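Local atomic coordinates of oxidoreductase, short-chain dehydrogenase/reductase family (Aeromonas hydrophila subsp. hydrophila, PDB entry 3L6E), a protein that probably acts as an NAD(P)-dependent oxidoreductase of the short-chain dehydrogenase/reductase family, possibly a 3-dehydrosphinganine reductase of sphingolipid metabolism. Residues V110-V115 against G157-L162; V129-L134 against D209-R214; V66-A71 against Q117-L122. All coordinates share one frame; numbering follows the deposited sequence.

Interaction 1. Residues V110-V115 against G157-L162; sequences VSTILV and GFLESL. Unlike the reference sequence in segment 110-115: V110 (reference Ile).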
loop_
_atom_site.group_PDB
_atom_site.type_symbol
_atom_site.label_atom_id
_atom_site.label_comp_id
_atom_site.label_asym_id
_atom_site.label_seq_id
_atom_site.Cartn_x
_atom_site.Cartn_y
_atom_site.Cartn_z
ATOM N N VAL A 110 -19.798 11.115 -9.424
ATOM C CA VAL A 110 -21.034 11.384 -8.705
ATOM C C VAL A 110 -21.298 10.311 -7.649
ATOM O O VAL A 110 -21.624 10.627 -6.497
ATOM C CB VAL A 110 -22.232 11.509 -9.679
ATOM C CG1 VAL A 110 -23.543 11.652 -8.933
ATOM C CG2 VAL A 110 -22.036 12.691 -10.620
ATOM N N SER A 111 -21.146 9.045 -8.030
ATOM C CA SER A 111 -21.349 7.965 -7.074
ATOM C C SER A 111 -20.289 8.110 -5.999
ATOM O O SER A 111 -20.592 7.980 -4.816
ATOM C CB SER A 111 -21.311 6.580 -7.739
ATOM O OG SER A 111 -19.983 6.149 -8.016
ATOM N N THR A 112 -19.063 8.440 -6.400
ATOM C CA THR A 112 -17.984 8.557 -5.423
ATOM C C THR A 112 -18.285 9.650 -4.400
ATOM O O THR A 112 -18.108 9.441 -3.204
ATOM C CB THR A 112 -16.601 8.765 -6.060
ATOM O OG1 THR A 112 -16.270 7.627 -6.857
ATOM C CG2 THR A 112 -15.532 8.905 -4.989
ATOM N N ILE A 113 -18.756 10.792 -4.881
ATOM C CA ILE A 113 -19.087 11.939 -4.014
ATOM C C ILE A 113 -20.262 11.669 -3.071
ATOM O O ILE A 113 -20.201 12.009 -1.889
ATOM C CB ILE A 113 -19.314 13.216 -4.838
ATOM C CG1 ILE A 113 -17.971 13.672 -5.424
ATOM C CG2 ILE A 113 -19.928 14.325 -3.974
ATOM C CD1 ILE A 113 -18.038 14.862 -6.340
ATOM N N LEU A 114 -21.314 11.049 -3.597
ATOM C CA LEU A 114 -22.522 10.759 -2.825
ATOM C C LEU A 114 -22.299 9.677 -1.765
ATOM O O LEU A 114 -22.797 9.786 -0.646
ATOM C CB LEU A 114 -23.667 10.359 -3.751
ATOM C CG LEU A 114 -24.237 11.398 -4.716
ATOM C CD1 LEU A 114 -25.006 10.685 -5.808
ATOM C CD2 LEU A 114 -25.122 12.436 -4.010
ATOM N N VAL A 115 -21.537 8.641 -2.107
ATOM C CA VAL A 115 -21.202 7.621 -1.119
ATOM C C VAL A 115 -20.358 8.239 0.006
ATOM O O VAL A 115 -20.559 7.943 1.188
ATOM C CB VAL A 115 -20.514 6.408 -1.782
ATOM C CG1 VAL A 115 -19.896 5.456 -0.746
ATOM C CG2 VAL A 115 -21.511 5.674 -2.667
ATOM N N GLY A 157 -8.837 13.879 -6.780
ATOM C CA GLY A 157 -8.889 15.292 -6.396
ATOM C C GLY A 157 -9.886 15.476 -5.265
ATOM O O GLY A 157 -9.539 15.967 -4.203
ATOM N N PHE A 158 -11.113 15.029 -5.496
ATOM C CA PHE A 158 -12.188 15.102 -4.513
ATOM C C PHE A 158 -11.791 14.462 -3.177
ATOM O O PHE A 158 -11.891 15.096 -2.135
ATOM C CB PHE A 158 -13.476 14.444 -5.052
ATOM C CG PHE A 158 -14.559 14.303 -4.009
ATOM C CD1 PHE A 158 -15.314 15.404 -3.618
ATOM C CD2 PHE A 158 -14.795 13.084 -3.392
ATOM C CE1 PHE A 158 -16.301 15.280 -2.641
ATOM C CE2 PHE A 158 -15.770 12.952 -2.403
ATOM C CZ PHE A 158 -16.535 14.055 -2.038
ATOM N N LEU A 159 -11.315 13.227 -3.219
ATOM C CA LEU A 159 -11.069 12.446 -1.990
ATOM C C LEU A 159 -9.924 12.939 -1.120
ATOM O O LEU A 159 -10.057 12.960 0.105
ATOM C CB LEU A 159 -10.865 10.971 -2.303
ATOM C CG LEU A 159 -12.037 10.242 -2.945
ATOM C CD1 LEU A 159 -11.534 8.913 -3.474
ATOM C CD2 LEU A 159 -13.227 10.065 -1.981
ATOM N N GLU A 160 -8.809 13.323 -1.746
ATOM C CA GLU A 160 -7.652 13.851 -1.006
ATOM C C GLU A 160 -7.954 15.227 -0.433
ATOM O O GLU A 160 -7.355 15.640 0.556
ATOM C CB GLU A 160 -6.397 13.922 -1.894
ATOM C CG GLU A 160 -5.799 12.541 -2.261
ATOM C CD GLU A 160 -4.489 12.619 -3.044
ATOM O OE1 GLU A 160 -4.001 13.744 -3.307
ATOM O OE2 GLU A 160 -3.934 11.550 -3.392
ATOM N N SER A 161 -8.858 15.942 -1.092
ATOM C CA SER A 161 -9.359 17.209 -0.601
ATOM C C SER A 161 -10.349 16.965 0.541
ATOM O O SER A 161 -10.406 17.740 1.497
ATOM C CB SER A 161 -10.010 17.991 -1.737
ATOM O OG SER A 161 -10.764 19.073 -1.243
ATOM N N LEU A 162 -11.122 15.885 0.441
ATOM C CA LEU A 162 -12.037 15.522 1.516
ATOM C C LEU A 162 -11.268 15.011 2.732
ATOM O O LEU A 162 -11.629 15.322 3.877
ATOM C CB LEU A 162 -13.054 14.474 1.054
ATOM C CG LEU A 162 -14.090 14.006 2.085
ATOM C CD1 LEU A 162 -14.854 15.206 2.674
ATOM C CD2 LEU A 162 -15.053 13.027 1.461
#
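The side chain of I113 crosses one face of the F158 ring obliquely, and this CH-pi contact carries most of the interface between helices 98-123 and 145-165, neighbours on one side of the Rossmann-fold sheet. The methylene carbon CG1 of I113 sits above the middle of the ring, 3.5 Å from the centroid of F158 and only 5° off the ring normal. Its distances to the six carbons of the ring are accordingly almost equal. On the F158 side, CG stands anti to the backbone N (chi1 171°), which carries the ring across the gap to I113. The two methyls of I113 spread over the same rim: CG2 reaches CZ of F158 at 3.9 Å, and CD1 lies 3.9 Å from CD1 of F158. The isoleucine thus covers the aromatic face with its branch point, methylene and both methyl ends, rather than touching it with one methyl.

A second, lighter contact runs beside it. CG2 of T112 meets CD2 of L159 at 4.0 Å, the two side chains crossing at about a right angle. T112 turns CG2 anti to its backbone N, toward L159, while its OG1 is hydrogen-bonded to the carbonyl O of N108, one helical turn earlier; the side chain therefore presents its methyl to L159.

The short helical segments run nearly parallel, 19° apart, with axes 10.7 Å from each other at closest approach. I113 and F158 form the outer, partly exposed layer of this interface. Beneath them, T112 and L159 are buried against N132 of strand 128-137; T112 also touches H83 of strand 80-84, and L159 reaches N175 of strand 171-181.

Interaction 2. Residues V129-L134 against D209-R214; sequences VLANVL and DALEAR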
loop_
_atom_site.group_PDB
_atom_site.type_symbol
_atom_site.label_atom_id
_atom_site.label_comp_id
_atom_site.label_asym_id
_atom_site.label_seq_id
_atom_site.Cartn_x
_atom_site.Cartn_y
_atom_site.Cartn_z
ATOM N N VAL A 129 -13.870 3.608 8.551
ATOM C CA VAL A 129 -13.063 3.671 7.326
ATOM C C VAL A 129 -13.903 3.871 6.048
ATOM O O VAL A 129 -14.904 3.176 5.830
ATOM C CB VAL A 129 -12.117 2.434 7.222
ATOM C CG1 VAL A 129 -11.240 2.478 5.977
ATOM C CG2 VAL A 129 -11.213 2.353 8.468
ATOM N N LEU A 130 -13.497 4.863 5.243
ATOM C CA LEU A 130 -14.023 5.080 3.898
ATOM C C LEU A 130 -12.936 4.736 2.903
ATOM O O LEU A 130 -11.960 5.492 2.724
ATOM C CB LEU A 130 -14.489 6.524 3.649
ATOM C CG LEU A 130 -14.837 6.858 2.186
ATOM C CD1 LEU A 130 -16.032 6.079 1.689
ATOM C CD2 LEU A 130 -15.058 8.374 1.958
ATOM N N ALA A 131 -13.114 3.596 2.254
ATOM C CA ALA A 131 -12.093 3.096 1.349
ATOM C C ALA A 131 -12.641 3.208 -0.040
ATOM O O ALA A 131 -13.754 2.772 -0.301
ATOM C CB ALA A 131 -11.723 1.666 1.681
ATOM N N ASN A 132 -11.860 3.829 -0.915
ATOM C CA ASN A 132 -12.257 4.020 -2.293
ATOM C C ASN A 132 -11.324 3.270 -3.234
ATOM O O ASN A 132 -10.095 3.313 -3.070
ATOM C CB ASN A 132 -12.264 5.492 -2.643
ATOM C CG ASN A 132 -13.589 6.138 -2.388
ATOM O OD1 ASN A 132 -14.504 6.069 -3.197
ATOM N ND2 ASN A 132 -13.699 6.794 -1.257
ATOM N N VAL A 133 -11.923 2.590 -4.205
ATOM C CA VAL A 133 -11.176 1.878 -5.235
ATOM C C VAL A 133 -11.159 2.730 -6.506
ATOM O O VAL A 133 -12.201 3.015 -7.089
ATOM C CB VAL A 133 -11.769 0.482 -5.551
ATOM C CG1 VAL A 133 -10.897 -0.253 -6.582
ATOM C CG2 VAL A 133 -11.844 -0.344 -4.302
ATOM N N LEU A 134 -9.970 3.180 -6.886
ATOM C CA LEU A 134 -9.782 3.871 -8.145
ATOM C C LEU A 134 -9.126 2.886 -9.145
ATOM O O LEU A 134 -7.945 2.980 -9.460
ATOM C CB LEU A 134 -8.976 5.164 -7.926
ATOM C CG LEU A 134 -9.586 6.271 -7.029
ATOM C CD1 LEU A 134 -9.588 5.918 -5.530
ATOM C CD2 LEU A 134 -8.827 7.562 -7.225
ATOM N N ASP A 209 -5.754 -7.136 3.358
ATOM C CA ASP A 209 -4.645 -7.100 4.305
ATOM C C ASP A 209 -4.338 -5.649 4.655
ATOM O O ASP A 209 -4.119 -5.320 5.800
ATOM C CB ASP A 209 -3.392 -7.788 3.776
ATOM C CG ASP A 209 -3.502 -9.294 3.771
ATOM O OD1 ASP A 209 -4.572 -9.827 4.122
ATOM O OD2 ASP A 209 -2.506 -9.954 3.412
ATOM N N ALA A 210 -4.319 -4.786 3.655
ATOM C CA ALA A 210 -4.006 -3.395 3.890
ATOM C C ALA A 210 -5.082 -2.745 4.789
ATOM O O ALA A 210 -4.777 -1.873 5.573
ATOM C CB ALA A 210 -3.873 -2.662 2.578
ATOM N N LEU A 211 -6.330 -3.188 4.685
ATOM C CA LEU A 211 -7.401 -2.579 5.470
ATOM C C LEU A 211 -7.550 -3.146 6.889
ATOM O O LEU A 211 -8.470 -2.764 7.601
ATOM C CB LEU A 211 -8.735 -2.680 4.729
ATOM C CG LEU A 211 -8.914 -1.803 3.497
ATOM C CD1 LEU A 211 -10.155 -2.235 2.722
ATOM C CD2 LEU A 211 -8.964 -0.316 3.901
ATOM N N GLU A 212 -6.672 -4.062 7.283
ATOM C CA GLU A 212 -6.679 -4.615 8.642
ATOM C C GLU A 212 -6.376 -3.528 9.680
ATOM O O GLU A 212 -5.449 -2.743 9.505
ATOM C CB GLU A 212 -5.640 -5.735 8.782
ATOM C CG GLU A 212 -6.002 -7.054 8.120
ATOM C CD GLU A 212 -6.924 -7.922 8.967
ATOM O OE1 GLU A 212 -6.627 -8.127 10.170
ATOM O OE2 GLU A 212 -7.941 -8.413 8.410
ATOM N N ALA A 213 -7.147 -3.501 10.763
ATOM C CA ALA A 213 -6.911 -2.548 11.851
ATOM C C ALA A 213 -5.655 -2.898 12.660
ATOM O O ALA A 213 -5.418 -4.049 12.968
ATOM C CB ALA A 213 -8.131 -2.476 12.772
ATOM N N ARG A 214 -4.850 -1.890 12.981
ATOM C CA ARG A 214 -3.718 -2.039 13.903
ATOM C C ARG A 214 -3.736 -0.823 14.843
ATOM O O ARG A 214 -4.348 0.203 14.517
ATOM C CB ARG A 214 -2.381 -2.160 13.150
ATOM C CG ARG A 214 -2.341 -3.277 12.093
ATOM C CD ARG A 214 -0.918 -3.679 11.685
ATOM N NE ARG A 214 -0.935 -4.543 10.502
ATOM C CZ ARG A 214 -1.039 -5.869 10.542
ATOM N NH1 ARG A 214 -1.130 -6.500 11.710
ATOM N NH2 ARG A 214 -1.067 -6.564 9.415
#
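Packing of a helix end on the parallel Rossmann-fold sheet brings L211, just past helix 200-210, against V129 and A131 of strand 128-137. The strand is a central one, hydrogen-bonded through its backbone to E79 and V81 on one flank and to R172 and V174 on the other. V129 and A131 are two residues apart in it, so both direct their side chains to the face that L211 covers, whereas L130 between them turns to the other face.

L211 also touches V174 of the adjacent strand 171-181, and its leucine side chain therefore lies across two strands. The loop that follows leads to the subunit interface: R214 forms a salt bridge with D209 of the second subunit and a cation-pi contact with Y206 of that subunit.

Across the contact itself the interaction is purely apolar and light. CG of L211 lies beside its backbone N and anti to the carbonyl carbon (chi1 -71°), which extends the side chain toward the strand, where it passes V129 at a slant. A single methyl does the touching: CD2 of L211 lies 4.1 Å from CB of A131 and 4.2 Å from CG1 of V129.

Interaction 3. Residues V66-A71 against Q117-L122; sequences VAFAAA and QQTVRL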
loop_
_atom_site.group_PDB
_atom_site.type_symbol
_atom_site.label_atom_id
_atom_site.label_comp_id
_atom_site.label_asym_id
_atom_site.label_seq_id
_atom_site.Cartn_x
_atom_site.Cartn_y
_atom_site.Cartn_z
ATOM N N VAL A 66 -31.675 5.812 0.294
ATOM C CA VAL A 66 -32.506 4.623 0.461
ATOM C C VAL A 66 -31.654 3.376 0.673
ATOM O O VAL A 66 -31.908 2.588 1.586
ATOM C CB VAL A 66 -33.476 4.442 -0.748
ATOM C CG1 VAL A 66 -34.218 3.114 -0.679
ATOM C CG2 VAL A 66 -34.487 5.600 -0.811
ATOM N N ALA A 67 -30.633 3.217 -0.165
ATOM C CA ALA A 67 -29.757 2.052 -0.125
ATOM C C ALA A 67 -28.986 1.958 1.192
ATOM O O ALA A 67 -28.790 0.865 1.713
ATOM C CB ALA A 67 -28.784 2.066 -1.316
ATOM N N PHE A 68 -28.537 3.099 1.712
ATOM C CA PHE A 68 -27.784 3.111 2.956
ATOM C C PHE A 68 -28.677 2.860 4.170
ATOM O O PHE A 68 -28.228 2.241 5.144
ATOM C CB PHE A 68 -26.954 4.399 3.098
ATOM C CG PHE A 68 -25.563 4.296 2.502
ATOM C CD1 PHE A 68 -24.475 3.940 3.294
ATOM C CD2 PHE A 68 -25.342 4.548 1.151
ATOM C CE1 PHE A 68 -23.179 3.835 2.753
ATOM C CE2 PHE A 68 -24.060 4.452 0.596
ATOM C CZ PHE A 68 -22.970 4.093 1.396
ATOM N N ALA A 69 -29.937 3.307 4.084
ATOM C CA ALA A 69 -30.941 3.094 5.120
ATOM C C ALA A 69 -31.266 1.614 5.319
ATOM O O ALA A 69 -31.455 1.170 6.451
ATOM C CB ALA A 69 -32.231 3.888 4.818
ATOM N N ALA A 70 -31.331 0.862 4.218
ATOM C CA ALA A 70 -31.537 -0.581 4.282
ATOM C C ALA A 70 -30.292 -1.283 4.846
ATOM O O ALA A 70 -30.407 -2.207 5.667
ATOM C CB ALA A 70 -31.908 -1.136 2.900
ATOM N N ALA A 71 -29.111 -0.834 4.420
ATOM C CA ALA A 71 -27.853 -1.408 4.918
ATOM C C ALA A 71 -27.714 -1.275 6.444
ATOM O O ALA A 71 -27.481 -2.271 7.147
ATOM C CB ALA A 71 -26.672 -0.783 4.234
ATOM N N GLN A 117 -20.210 11.436 1.024
ATOM C CA GLN A 117 -20.999 12.357 1.855
ATOM C C GLN A 117 -21.961 11.618 2.754
ATOM O O GLN A 117 -22.168 12.006 3.898
ATOM C CB GLN A 117 -21.794 13.346 1.002
ATOM C CG GLN A 117 -20.937 14.347 0.303
ATOM C CD GLN A 117 -21.700 15.180 -0.690
ATOM O OE1 GLN A 117 -21.133 16.094 -1.288
ATOM N NE2 GLN A 117 -22.995 14.888 -0.868
ATOM N N GLN A 118 -22.568 10.570 2.217
ATOM C CA GLN A 118 -23.423 9.694 2.995
ATOM C C GLN A 118 -22.621 9.013 4.132
ATOM O O GLN A 118 -23.135 8.836 5.230
ATOM C CB GLN A 118 -24.110 8.685 2.061
ATOM C CG GLN A 118 -25.154 7.783 2.702
ATOM C CD GLN A 118 -26.499 8.449 2.958
ATOM O OE1 GLN A 118 -27.203 8.079 3.899
ATOM N NE2 GLN A 118 -26.869 9.427 2.123
ATOM N N THR A 119 -21.359 8.668 3.871
ATOM C CA THR A 119 -20.463 8.062 4.887
ATOM C C THR A 119 -20.031 9.054 5.972
ATOM O O THR A 119 -19.931 8.696 7.143
ATOM C CB THR A 119 -19.195 7.438 4.230
ATOM O OG1 THR A 119 -19.593 6.491 3.229
ATOM C CG2 THR A 119 -18.302 6.740 5.276
ATOM N N VAL A 120 -19.749 10.287 5.575
ATOM C CA VAL A 120 -19.418 11.350 6.524
ATOM C C VAL A 120 -20.622 11.547 7.462
ATOM O O VAL A 120 -20.497 11.534 8.690
ATOM C CB VAL A 120 -19.070 12.675 5.789
ATOM C CG1 VAL A 120 -18.869 13.826 6.770
ATOM C CG2 VAL A 120 -17.833 12.511 4.886
ATOM N N ARG A 121 -21.795 11.680 6.860
ATOM C CA ARG A 121 -23.033 11.827 7.605
ATOM C C ARG A 121 -23.233 10.679 8.608
ATOM O O ARG A 121 -23.465 10.923 9.804
ATOM C CB ARG A 121 -24.203 11.930 6.622
ATOM C CG ARG A 121 -25.578 11.828 7.265
ATOM C CD ARG A 121 -26.658 11.730 6.192
ATOM N NE ARG A 121 -27.074 10.343 5.947
ATOM C CZ ARG A 121 -27.865 9.637 6.758
ATOM N NH1 ARG A 121 -28.333 10.166 7.892
ATOM N NH2 ARG A 121 -28.192 8.389 6.434
ATOM N N LEU A 122 -23.114 9.439 8.122
ATOM C CA LEU A 122 -23.387 8.248 8.939
ATOM C C LEU A 122 -22.366 7.974 10.041
ATOM O O LEU A 122 -22.737 7.710 11.190
ATOM C CB LEU A 122 -23.508 7.003 8.059
ATOM C CG LEU A 122 -24.915 6.633 7.605
ATOM C CD1 LEU A 122 -24.822 5.471 6.614
ATOM C CD2 LEU A 122 -25.820 6.285 8.802
#
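Segments 66-71 and 117-122 of two helices cross at -42°, their axes 11.5 Å apart at the nearest point, and F68 and Q118 face each other with CA atoms 7.9 Å apart. Both helices cover the same side of the Rossmann-fold sheet, and F68 projects from its helix toward 117-122; its side chain also touches M33 and I7 on strands 29-34 and 5-9.

The aliphatic part of Q118 makes the main contact. CG of Q118 lies over one face of the F68 ring, 3.8 Å from the centroid, displaced toward the rim and nearest CG of F68, at 3.5 Å. With CG anti to the backbone N (chi1 -174°) the glutamine reaches across to the ring, then bends at chi2, leaving its amide plane 32° from that of the ring. CD1 of L122 adds an oblique apolar contact to CD1 of F68 at 3.7 Å.

The amide is held at both ends. NE2 of Q118 is hydrogen-bonded to D65 OD1 on the opposite helix. From its own helix, R121 reaches Q118 OE1 from one face of the amide, NE well above the carbonyl plane at 3.1 Å and NH2 closer to it at 2.7 Å.

In the fold
Interactions 1 and 3 lie on one side of the parallel sheet and share helix 98-123: residues 110-115 face helix 145-165, and 117-122 face helix 61-75. Their centres are about 15 Å apart, and V115 touches F68 between them. Interaction 2 is on the other side of the sheet, its centre about 16 Å from that of interaction 1 and 18 Å from that of interaction 3. Strand 128-137 separates the layers, with N132 meeting T112 and L159, and L130 meeting T119. Along the chain, interaction 3 closes before interaction 2 opens, and interaction 1 alternates with both. Interactions 1 and 3 knit one helical layer together, and interaction 2 packs a helix end of the other layer on the sheet.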